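Local coordinates for protein Exo beta-1,2-glucooligosaccharide sophorohydrolase (non-reducing end) (Parabacteroides distasonis ATCC 8503, PDB 5Z06) that cleaves linear beta-1,2-glucan and beta-1,2-glucooligosaccharides of four or more units from the non-reducing end, releasing sophorose, at residues N52-Y58 with E169-D175; R203-W209 with N242-L248; T323-F328 with E394-L398. All blocks are in the same frame, centred on the assembly; numbering follows the deposited sequence.

Contact 1. Residues N52-Y58 with E169-D175; sequences NSLELTY and EYTIYLD. With CA (calcium ion), chain C.
Asn52 O binds the calcium ion at 2.4 Å, and Asp175 grips the same ion with both carboxylate oxygens, OD1 at 2.5 Å and OD2 at 2.6 Å. Ser53 CB packs on Asp175 CB, while its hydroxyl turns to Val46 O. The backbone hydrogen-bond pairs of the antiparallel strands begin at Leu54, which exchanges two with Leu174. On the other face, Glu55 lies alongside Tyr173, its CG 3.8 Å from Tyr173 CE1. The extended Glu55 chain, CG anti to the backbone N (chi1 -166°), carries OE1 to a salt bridge with Lys34 and sets OE2 to accept a hydrogen bond from Thr57 OG1, 2.5 Å away. With an alanine here, Thr57 would probably lose its acceptor and Lys34 its charge partner. Leu56 pairs likewise with Ile172, and its CD2 meets Ile172 CD1 at 3.6 Å, side by side. Thr57 OG1 also faces Thr171 OG1, at a separation too short to be certain. Tyr58 pairs with Tyr170; its ring holds Tyr170 CB over one face, 3.9 Å from CZ, and its hydroxyl bonds Ala101 O. This is a twisted antiparallel strand pair within a beta sheet, its end tied by a calcium site that Glu12, Asn13 and Thr49 complete.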
loop_
_atom_site.group_PDB
_atom_site.type_symbol
_atom_site.label_atom_id
_atom_site.label_comp_id
_atom_site.label_asym_id
_atom_site.label_seq_id
_atom_site.Cartn_x
_atom_site.Cartn_y
_atom_site.Cartn_z
ATOM N N ASN A 52 -2.002 12.566 17.540
ATOM C CA ASN A 52 -2.927 13.646 17.397
ATOM C C ASN A 52 -4.351 13.238 17.664
ATOM O O ASN A 52 -4.680 12.057 17.852
ATOM C CB ASN A 52 -2.750 14.290 16.014
ATOM C CG ASN A 52 -2.873 13.294 14.884
ATOM O OD1 ASN A 52 -3.845 12.555 14.810
ATOM N ND2 ASN A 52 -1.895 13.276 13.997
ATOM N N SER A 53 -5.193 14.250 17.694
ATOM C CA SER A 53 -6.608 14.076 17.853
ATOM C C SER A 53 -7.282 15.033 16.908
ATOM O O SER A 53 -6.618 15.851 16.265
ATOM C CB SER A 53 -6.996 14.387 19.290
ATOM O OG SER A 53 -6.671 15.724 19.613
ATOM N N LEU A 54 -8.598 14.925 16.834
ATOM C CA LEU A 54 -9.390 15.807 16.030
ATOM C C LEU A 54 -9.907 16.933 16.889
ATOM O O LEU A 54 -10.378 16.715 18.017
ATOM C CB LEU A 54 -10.548 15.055 15.391
ATOM C CG LEU A 54 -10.131 14.000 14.370
ATOM C CD1 LEU A 54 -11.351 13.238 13.910
ATOM C CD2 LEU A 54 -9.489 14.664 13.173
ATOM N N GLU A 55 -9.817 18.140 16.339
ATOM C CA GLU A 55 -10.252 19.320 17.032
ATOM C C GLU A 55 -11.659 19.604 16.599
ATOM O O GLU A 55 -11.944 19.722 15.418
ATOM C CB GLU A 55 -9.371 20.520 16.703
ATOM C CG GLU A 55 -9.596 21.672 17.669
ATOM C CD GLU A 55 -9.082 22.997 17.164
ATOM O OE1 GLU A 55 -8.189 22.998 16.301
ATOM O OE2 GLU A 55 -9.592 24.046 17.626
ATOM N N LEU A 56 -12.538 19.729 17.577
ATOM C CA LEU A 56 -13.902 20.074 17.301
ATOM C C LEU A 56 -14.173 21.407 17.996
ATOM O O LEU A 56 -14.527 21.446 19.176
ATOM C CB LEU A 56 -14.828 18.947 17.778
ATOM C CG LEU A 56 -16.242 19.078 17.227
ATOM C CD1 LEU A 56 -16.298 18.566 15.798
ATOM C CD2 LEU A 56 -17.246 18.325 18.091
ATOM N N THR A 57 -13.955 22.495 17.263
ATOM C CA THR A 57 -14.143 23.845 17.804
ATOM C C THR A 57 -15.318 24.434 17.081
ATOM O O THR A 57 -15.330 24.518 15.846
ATOM C CB THR A 57 -12.884 24.707 17.693
ATOM O OG1 THR A 57 -11.918 24.196 18.612
ATOM C CG2 THR A 57 -13.152 26.181 18.031
ATOM N N TYR A 58 -16.327 24.808 17.860
ATOM C CA TYR A 58 -17.595 25.229 17.300
ATOM C C TYR A 58 -18.281 26.310 18.106
ATOM O O TYR A 58 -18.015 26.492 19.287
ATOM C CB TYR A 58 -18.541 24.027 17.162
ATOM C CG TYR A 58 -18.843 23.354 18.474
ATOM C CD1 TYR A 58 -17.992 22.364 18.985
ATOM C CD2 TYR A 58 -19.960 23.731 19.238
ATOM C CE1 TYR A 58 -18.262 21.739 20.198
ATOM C CE2 TYR A 58 -20.241 23.117 20.469
ATOM C CZ TYR A 58 -19.388 22.137 20.948
ATOM O OH TYR A 58 -19.637 21.533 22.159
ATOM N N GLU A 169 -18.198 29.688 22.060
ATOM C CA GLU A 169 -17.165 28.914 21.414
ATOM C C GLU A 169 -16.675 27.865 22.374
ATOM O O GLU A 169 -16.310 28.184 23.503
ATOM C CB GLU A 169 -16.005 29.788 20.990
ATOM C CG GLU A 169 -15.043 29.052 20.067
ATOM C CD GLU A 169 -13.888 29.909 19.646
ATOM O OE1 GLU A 169 -14.103 31.114 19.400
ATOM O OE2 GLU A 169 -12.774 29.375 19.561
ATOM N N TYR A 170 -16.676 26.617 21.922
ATOM C CA TYR A 170 -16.122 25.513 22.687
ATOM C C TYR A 170 -15.151 24.805 21.786
ATOM O O TYR A 170 -15.316 24.777 20.578
ATOM C CB TYR A 170 -17.212 24.537 23.137
ATOM C CG TYR A 170 -18.243 25.171 24.012
ATOM C CD1 TYR A 170 -17.947 25.510 25.319
ATOM C CD2 TYR A 170 -19.520 25.451 23.526
ATOM C CE1 TYR A 170 -18.890 26.110 26.130
ATOM C CE2 TYR A 170 -20.473 26.048 24.331
ATOM C CZ TYR A 170 -20.151 26.376 25.630
ATOM O OH TYR A 170 -21.087 26.960 26.441
ATOM N N THR A 171 -14.124 24.255 22.397
ATOM C CA THR A 171 -13.189 23.409 21.719
ATOM C C THR A 171 -13.220 22.128 22.504
ATOM O O THR A 171 -12.912 22.121 23.706
ATOM C CB THR A 171 -11.775 23.979 21.744
ATOM O OG1 THR A 171 -11.707 25.080 20.850
ATOM C CG2 THR A 171 -10.759 22.939 21.309
ATOM N N ILE A 172 -13.597 21.049 21.827
ATOM C CA ILE A 172 -13.362 19.722 22.372
ATOM C C ILE A 172 -12.453 18.961 21.408
ATOM O O ILE A 172 -12.411 19.246 20.208
ATOM C CB ILE A 172 -14.679 18.973 22.697
ATOM C CG1 ILE A 172 -15.434 18.590 21.430
ATOM C CG2 ILE A 172 -15.538 19.845 23.626
ATOM C CD1 ILE A 172 -16.732 17.855 21.666
ATOM N N TYR A 173 -11.717 18.012 21.954
ATOM C CA TYR A 173 -10.902 17.142 21.174
ATOM C C TYR A 173 -11.489 15.746 21.202
ATOM O O TYR A 173 -11.948 15.279 22.236
ATOM C CB TYR A 173 -9.491 17.142 21.703
ATOM C CG TYR A 173 -8.921 18.519 21.790
ATOM C CD1 TYR A 173 -8.301 19.104 20.695
ATOM C CD2 TYR A 173 -9.016 19.260 22.965
ATOM C CE1 TYR A 173 -7.765 20.380 20.776
ATOM C CE2 TYR A 173 -8.482 20.535 23.051
ATOM C CZ TYR A 173 -7.858 21.084 21.959
ATOM O OH TYR A 173 -7.344 22.344 22.029
ATOM N N LEU A 174 -11.478 15.102 20.040
ATOM C CA LEU A 174 -11.989 13.754 19.869
ATOM C C LEU A 174 -10.841 12.912 19.360
ATOM O O LEU A 174 -10.158 13.284 18.404
ATOM C CB LEU A 174 -13.123 13.732 18.869
ATOM C CG LEU A 174 -14.196 14.793 19.105
ATOM C CD1 LEU A 174 -15.194 14.703 17.963
ATOM C CD2 LEU A 174 -14.892 14.606 20.446
ATOM N N ASP A 175 -10.623 11.797 20.032
ATOM C CA ASP A 175 -9.632 10.843 19.654
ATOM C C ASP A 175 -10.203 9.424 19.806
ATOM O O ASP A 175 -11.196 9.202 20.506
ATOM C CB ASP A 175 -8.395 11.034 20.539
ATOM C CG ASP A 175 -7.134 10.564 19.880
ATOM O OD1 ASP A 175 -7.182 10.136 18.716
ATOM O OD2 ASP A 175 -6.066 10.615 20.514
HETATM CA CA CA C . -4.768 9.759 18.436
#

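Contact 2. Residues R203-W209 with N242-L248; sequences RHIDIKW and NRYTDFL
Asp206 OD1 accepts a hydrogen bond from Thr245 OG1 at 2.6 Å, nearly along its own C-O axis, and lies 2.8 Å from a water O, which in turn accepts from Arg243 NH1 in the guanidinium plane. The other oxygen, Asp206 OD2, takes His204 NE2 at 2.8 Å; OD2 lies in the imidazole plane, whereas NE2 approaches from above the plane of the carboxylate, and Arg297 adds a salt bridge. His204 ND1 bonds Tyr635, so both ring nitrogens are held and the ring's rotation is fixed. Beside them, Lys208 CG sits over one face of the Arg243 guanidinium, whose NE pairs with Glu301. These strands, 204-210 and 243-247, are neighbours in an antiparallel three-stranded sheet that faces a four-stranded one, a topology matching a fibronectin type III-like sandwich. The side chains of Ile205, Ile207, Tyr244 and Asp246 point the other way; Ile207 CG1 packs on Tyr244 CB at 3.8 Å. Tyr244 OH donates to Asp246 OD1 at 2.7 Å, while Arg224 and Tyr257 hold Asp246 OD2. At one end, the Trp209 ring, with CG wedged between N and the carbonyl carbon (chi1 59°), lies flat under the Asn242-Arg243 peptide, CZ2 3.5 Å from Arg243 N. At the other, Arg203 O stands over the centre of the Phe247 ring and Arg203 CB touches Phe247 CZ at 3.4 Å.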
loop_
_atom_site.group_PDB
_atom_site.type_symbol
_atom_site.label_atom_id
_atom_site.label_comp_id
_atom_site.label_asym_id
_atom_site.label_seq_id
_atom_site.Cartn_x
_atom_site.Cartn_y
_atom_site.Cartn_z
ATOM N N ARG A 203 16.948 11.063 9.037
ATOM C CA ARG A 203 15.805 11.820 9.528
ATOM C C ARG A 203 14.912 10.998 10.416
ATOM O O ARG A 203 13.904 11.509 10.934
ATOM C CB ARG A 203 15.002 12.332 8.344
ATOM C CG ARG A 203 15.831 13.067 7.316
ATOM C CD ARG A 203 16.461 14.290 7.917
ATOM N NE ARG A 203 17.214 15.014 6.907
ATOM C CZ ARG A 203 17.359 16.329 6.865
ATOM N NH1 ARG A 203 16.804 17.100 7.789
ATOM N NH2 ARG A 203 18.075 16.880 5.900
ATOM N N HIS A 204 15.269 9.737 10.631
ATOM C CA HIS A 204 14.398 8.893 11.398
ATOM C C HIS A 204 15.135 7.802 12.089
ATOM O O HIS A 204 16.259 7.491 11.723
ATOM C CB HIS A 204 13.299 8.309 10.525
ATOM C CG HIS A 204 13.716 7.093 9.793
ATOM N ND1 HIS A 204 14.503 7.146 8.668
ATOM C CD2 HIS A 204 13.469 5.784 10.033
ATOM C CE1 HIS A 204 14.723 5.915 8.247
ATOM N NE2 HIS A 204 14.110 5.072 9.057
ATOM N N ILE A 205 14.463 7.253 13.099
ATOM C CA ILE A 205 14.911 6.096 13.814
ATOM C C ILE A 205 13.821 5.057 13.715
ATOM O O ILE A 205 12.654 5.331 13.968
ATOM C CB ILE A 205 15.220 6.399 15.285
ATOM C CG1 ILE A 205 16.279 7.495 15.344
ATOM C CG2 ILE A 205 15.670 5.115 15.992
ATOM C CD1 ILE A 205 16.580 8.017 16.727
ATOM N N ASP A 206 14.227 3.864 13.333
ATOM C CA ASP A 206 13.341 2.726 13.287
ATOM C C ASP A 206 13.553 1.919 14.525
ATOM O O ASP A 206 14.688 1.549 14.827
ATOM C CB ASP A 206 13.669 1.862 12.073
ATOM C CG ASP A 206 13.130 2.440 10.803
ATOM O OD1 ASP A 206 11.998 2.962 10.859
ATOM O OD2 ASP A 206 13.822 2.351 9.759
ATOM N N ILE A 207 12.469 1.629 15.228
ATOM C CA ILE A 207 12.525 0.652 16.292
ATOM C C ILE A 207 11.695 -0.546 15.890
ATOM O O ILE A 207 10.779 -0.439 15.084
ATOM C CB ILE A 207 12.136 1.227 17.679
ATOM C CG1 ILE A 207 10.653 1.567 17.767
ATOM C CG2 ILE A 207 13.029 2.430 18.000
ATOM C CD1 ILE A 207 10.214 2.144 19.114
ATOM N N LYS A 208 12.064 -1.684 16.457
ATOM C CA LYS A 208 11.446 -2.953 16.176
ATOM C C LYS A 208 11.436 -3.753 17.464
ATOM O O LYS A 208 12.394 -3.700 18.266
ATOM C CB LYS A 208 12.246 -3.729 15.118
ATOM C CG LYS A 208 11.477 -4.929 14.547
ATOM C CD LYS A 208 12.350 -5.916 13.776
ATOM C CE LYS A 208 11.534 -7.105 13.259
ATOM N NZ LYS A 208 10.939 -7.967 14.320
ATOM N N TRP A 209 10.363 -4.509 17.635
ATOM C CA TRP A 209 10.180 -5.319 18.809
ATOM C C TRP A 209 9.561 -6.676 18.431
ATOM O O TRP A 209 9.090 -6.851 17.301
ATOM C CB TRP A 209 9.329 -4.553 19.826
ATOM C CG TRP A 209 7.963 -4.164 19.320
ATOM C CD1 TRP A 209 6.870 -4.962 19.275
ATOM C CD2 TRP A 209 7.556 -2.898 18.769
ATOM N NE1 TRP A 209 5.794 -4.275 18.759
ATOM C CE2 TRP A 209 6.186 -3.010 18.433
ATOM C CE3 TRP A 209 8.207 -1.680 18.542
ATOM C CZ2 TRP A 209 5.454 -1.953 17.864
ATOM C CZ3 TRP A 209 7.476 -0.623 17.986
ATOM C CH2 TRP A 209 6.118 -0.771 17.649
ATOM N N ASN A 242 4.887 -4.601 14.265
ATOM C CA ASN A 242 5.900 -4.745 15.328
ATOM C C ASN A 242 7.099 -3.815 15.134
ATOM O O ASN A 242 8.267 -4.172 15.375
ATOM C CB ASN A 242 6.402 -6.187 15.396
ATOM C CG ASN A 242 5.305 -7.163 15.744
ATOM O OD1 ASN A 242 4.400 -6.870 16.547
ATOM N ND2 ASN A 242 5.366 -8.331 15.128
ATOM N N ARG A 243 6.790 -2.594 14.746
ATOM C CA ARG A 243 7.772 -1.724 14.209
ATOM C C ARG A 243 7.270 -0.324 14.312
ATOM O O ARG A 243 6.088 -0.096 14.113
ATOM C CB ARG A 243 7.929 -2.054 12.742
ATOM C CG ARG A 243 9.346 -2.027 12.367
ATOM C CD ARG A 243 9.536 -2.206 10.876
ATOM N NE ARG A 243 10.607 -3.152 10.742
ATOM C CZ ARG A 243 11.868 -2.933 11.090
ATOM N NH1 ARG A 243 12.287 -1.753 11.527
ATOM N NH2 ARG A 243 12.731 -3.911 10.942
ATOM N N TYR A 244 8.156 0.617 14.592
ATOM C CA TYR A 244 7.764 2.003 14.601
ATOM C C TYR A 244 8.856 2.853 13.988
ATOM O O TYR A 244 10.039 2.674 14.294
ATOM C CB TYR A 244 7.427 2.465 16.014
ATOM C CG TYR A 244 7.251 3.948 16.073
ATOM C CD1 TYR A 244 6.211 4.560 15.379
ATOM C CD2 TYR A 244 8.146 4.748 16.776
ATOM C CE1 TYR A 244 6.050 5.932 15.392
ATOM C CE2 TYR A 244 7.983 6.118 16.816
ATOM C CZ TYR A 244 6.946 6.702 16.124
ATOM O OH TYR A 244 6.818 8.052 16.174
ATOM N N THR A 245 8.429 3.754 13.108
ATOM C CA THR A 245 9.293 4.660 12.419
ATOM C C THR A 245 9.094 6.049 12.999
ATOM O O THR A 245 8.052 6.676 12.814
ATOM C CB THR A 245 9.012 4.611 10.915
ATOM O OG1 THR A 245 9.495 3.362 10.402
ATOM C CG2 THR A 245 9.706 5.751 10.196
ATOM N N ASP A 246 10.113 6.524 13.706
ATOM C CA ASP A 246 10.041 7.804 14.329
ATOM C C ASP A 246 10.755 8.781 13.450
ATOM O O ASP A 246 11.988 8.822 13.430
ATOM C CB ASP A 246 10.691 7.807 15.700
ATOM C CG ASP A 246 10.310 9.031 16.503
ATOM O OD1 ASP A 246 9.131 9.454 16.434
ATOM O OD2 ASP A 246 11.191 9.578 17.197
ATOM N N PHE A 247 9.979 9.583 12.740
ATOM C CA PHE A 247 10.555 10.574 11.885
ATOM C C PHE A 247 10.879 11.819 12.703
ATOM O O PHE A 247 10.003 12.608 12.986
ATOM C CB PHE A 247 9.631 10.913 10.720
ATOM C CG PHE A 247 10.333 11.659 9.643
ATOM C CD1 PHE A 247 10.417 13.043 9.682
ATOM C CD2 PHE A 247 10.977 10.976 8.637
ATOM C CE1 PHE A 247 11.082 13.733 8.686
ATOM C CE2 PHE A 247 11.667 11.652 7.661
ATOM C CZ PHE A 247 11.714 13.038 7.672
ATOM N N LEU A 248 12.141 11.985 13.063
ATOM C CA LEU A 248 12.601 13.160 13.814
ATOM C C LEU A 248 12.755 14.373 12.930
ATOM O O LEU A 248 12.607 15.487 13.393
ATOM C CB LEU A 248 13.950 12.884 14.498
ATOM C CG LEU A 248 13.868 11.732 15.495
ATOM C CD1 LEU A 248 15.256 11.219 15.835
ATOM C CD2 LEU A 248 13.120 12.174 16.739
HETATM O O HOH W 1 10.719 0.768 12.009
#

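Contact 3. Residues T323-F328 with E394-L398; sequences TGASGF and ETSFL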
loop_
_atom_site.group_PDB
_atom_site.type_symbol
_atom_site.label_atom_id
_atom_site.label_comp_id
_atom_site.label_asym_id
_atom_site.label_seq_id
_atom_site.Cartn_x
_atom_site.Cartn_y
_atom_site.Cartn_z
ATOM N N THR A 323 0.026 -12.952 -5.613
ATOM C CA THR A 323 1.052 -13.715 -6.271
ATOM C C THR A 323 1.962 -12.871 -7.125
ATOM O O THR A 323 3.148 -13.150 -7.187
ATOM C CB THR A 323 0.413 -14.802 -7.132
ATOM O OG1 THR A 323 -0.580 -14.194 -7.943
ATOM C CG2 THR A 323 -0.219 -15.835 -6.225
ATOM N N GLY A 324 1.433 -11.847 -7.795
ATOM C CA GLY A 324 2.304 -10.934 -8.558
ATOM C C GLY A 324 3.261 -10.131 -7.691
ATOM O O GLY A 324 4.466 -10.089 -7.952
ATOM N N ALA A 325 2.716 -9.504 -6.652
ATOM C CA ALA A 325 3.513 -8.810 -5.666
ATOM C C ALA A 325 4.525 -9.739 -5.024
ATOM O O ALA A 325 5.614 -9.328 -4.625
ATOM C CB ALA A 325 2.593 -8.251 -4.602
ATOM N N SER A 326 4.144 -10.998 -4.894
ATOM C CA SER A 326 5.017 -11.996 -4.319
ATOM C C SER A 326 6.200 -12.272 -5.190
ATOM O O SER A 326 7.312 -12.444 -4.697
ATOM C CB SER A 326 4.248 -13.284 -4.023
ATOM O OG SER A 326 3.392 -13.075 -2.928
ATOM N N GLY A 327 5.974 -12.302 -6.488
ATOM C CA GLY A 327 7.067 -12.394 -7.449
ATOM C C GLY A 327 7.999 -11.198 -7.328
ATOM O O GLY A 327 9.233 -11.354 -7.330
ATOM N N PHE A 328 7.417 -10.010 -7.194
ATOM C CA PHE A 328 8.232 -8.813 -7.034
ATOM C C PHE A 328 9.043 -8.944 -5.750
ATOM O O PHE A 328 10.224 -8.620 -5.730
ATOM C CB PHE A 328 7.395 -7.548 -6.972
ATOM C CG PHE A 328 6.459 -7.339 -8.153
ATOM C CD1 PHE A 328 6.620 -8.008 -9.357
ATOM C CD2 PHE A 328 5.425 -6.422 -8.040
ATOM C CE1 PHE A 328 5.756 -7.779 -10.423
ATOM C CE2 PHE A 328 4.557 -6.198 -9.098
ATOM C CZ PHE A 328 4.725 -6.884 -10.286
ATOM N N GLU A 394 -0.520 -12.222 -13.100
ATOM C CA GLU A 394 0.004 -12.375 -11.749
ATOM C C GLU A 394 0.944 -13.571 -11.715
ATOM O O GLU A 394 2.040 -13.497 -11.144
ATOM C CB GLU A 394 -1.145 -12.542 -10.742
ATOM C CG GLU A 394 -2.087 -11.338 -10.659
ATOM C CD GLU A 394 -1.430 -10.090 -10.119
ATOM O OE1 GLU A 394 -0.424 -10.218 -9.402
ATOM O OE2 GLU A 394 -1.906 -8.979 -10.429
ATOM N N THR A 395 0.522 -14.644 -12.377
ATOM C CA THR A 395 1.359 -15.819 -12.574
ATOM C C THR A 395 2.655 -15.448 -13.238
ATOM O O THR A 395 3.710 -15.842 -12.769
ATOM C CB THR A 395 0.641 -16.911 -13.406
ATOM O OG1 THR A 395 -0.469 -17.379 -12.656
ATOM C CG2 THR A 395 1.546 -18.107 -13.690
ATOM N N SER A 396 2.593 -14.665 -14.304
ATOM C CA SER A 396 3.829 -14.208 -14.955
ATOM C C SER A 396 4.726 -13.379 -14.039
ATOM O O SER A 396 5.948 -13.537 -14.081
ATOM C CB SER A 396 3.546 -13.426 -16.220
ATOM O OG SER A 396 3.045 -12.140 -15.968
ATOM N N PHE A 397 4.123 -12.507 -13.221
ATOM C CA PHE A 397 4.901 -11.704 -12.285
ATOM C C PHE A 397 5.538 -12.607 -11.239
ATOM O O PHE A 397 6.681 -12.403 -10.863
ATOM C CB PHE A 397 4.035 -10.622 -11.623
ATOM C CG PHE A 397 3.510 -9.565 -12.581
ATOM C CD1 PHE A 397 4.191 -9.206 -13.748
ATOM C CD2 PHE A 397 2.334 -8.897 -12.280
ATOM C CE1 PHE A 397 3.682 -8.224 -14.597
ATOM C CE2 PHE A 397 1.818 -7.908 -13.114
ATOM C CZ PHE A 397 2.494 -7.566 -14.275
ATOM N N LEU A 398 4.790 -13.614 -10.801
ATOM C CA LEU A 398 5.283 -14.545 -9.842
ATOM C C LEU A 398 6.471 -15.284 -10.388
ATOM O O LEU A 398 7.505 -15.383 -9.717
ATOM C CB LEU A 398 4.213 -15.539 -9.413
ATOM C CG LEU A 398 4.762 -16.631 -8.481
ATOM C CD1 LEU A 398 5.382 -16.010 -7.234
ATOM C CD2 LEU A 398 3.676 -17.619 -8.115
HETATM O O HOH W 2 -0.073 -9.101 -7.099
#
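The Phe397 ring carries Phe328 CZ over one face, offset toward the rim, and Gly324 CA at its edge, while Tyr539 meets it edge-to-face. The Phe328 ring, its centroid 5.2 Å from that of Phe397, is inclined to it by 50°, an oblique pairing; one of its own faces lies on Gly324 O. The two side chains run side by side, and Phe328 CE1 reaches Phe397 CB at 3.5 Å. Behind the rings the helix segments run nearly parallel, 18° apart, with axes as close as 6.9 Å. Glycines permit this: a CB on Gly324 would strike Glu394 OE1, and one on Gly327 would strike Phe397 O and Leu398 CA. Gly327 CA instead gives a CA-H...O contact to Phe397 O at 3.4 Å. Leu398 CB rests on Thr323 O, also at 3.4 Å, and Thr323 OG1 touches Glu394 CB while its hydroxyl bonds Ser369 O. The Glu394 chain bends at chi2 (-66°), bringing OE1 to the amino end of helix 323-338. Parallel packing of this kind is consistent with the (alpha/alpha)6 toroid of the 6-hairpin glycosidases. A water donates to Glu394 OE1 at 2.6 Å and accepts from Ala325 N at 2.9 Å, a tie to the helix start that is likely to orient the buried carboxylate, while OE2 bonds a glycerol, probably from the crystallisation liquor, though such molecules often mark pockets.

In the fold
The three contacts follow one another along the chain and touch nowhere, each belonging to a different unit of the fold. Contact 1 lies in an N-terminal beta sheet and carries two residues of the calcium site. Contact 2, in the sandwich that follows, is its nearer neighbour, about 10 Å away between nearest atoms, and the Tyr244 side chain is about 12 Å from the calcium ion. Contact 3, in the helical region, lies about 17 Å from contact 2 by nearest atoms. Contacts 1 and 3 stand on opposite sides of the chain's centre, their own centres about 45 Å apart, so the metal is remote from the glycerol bound at Glu394.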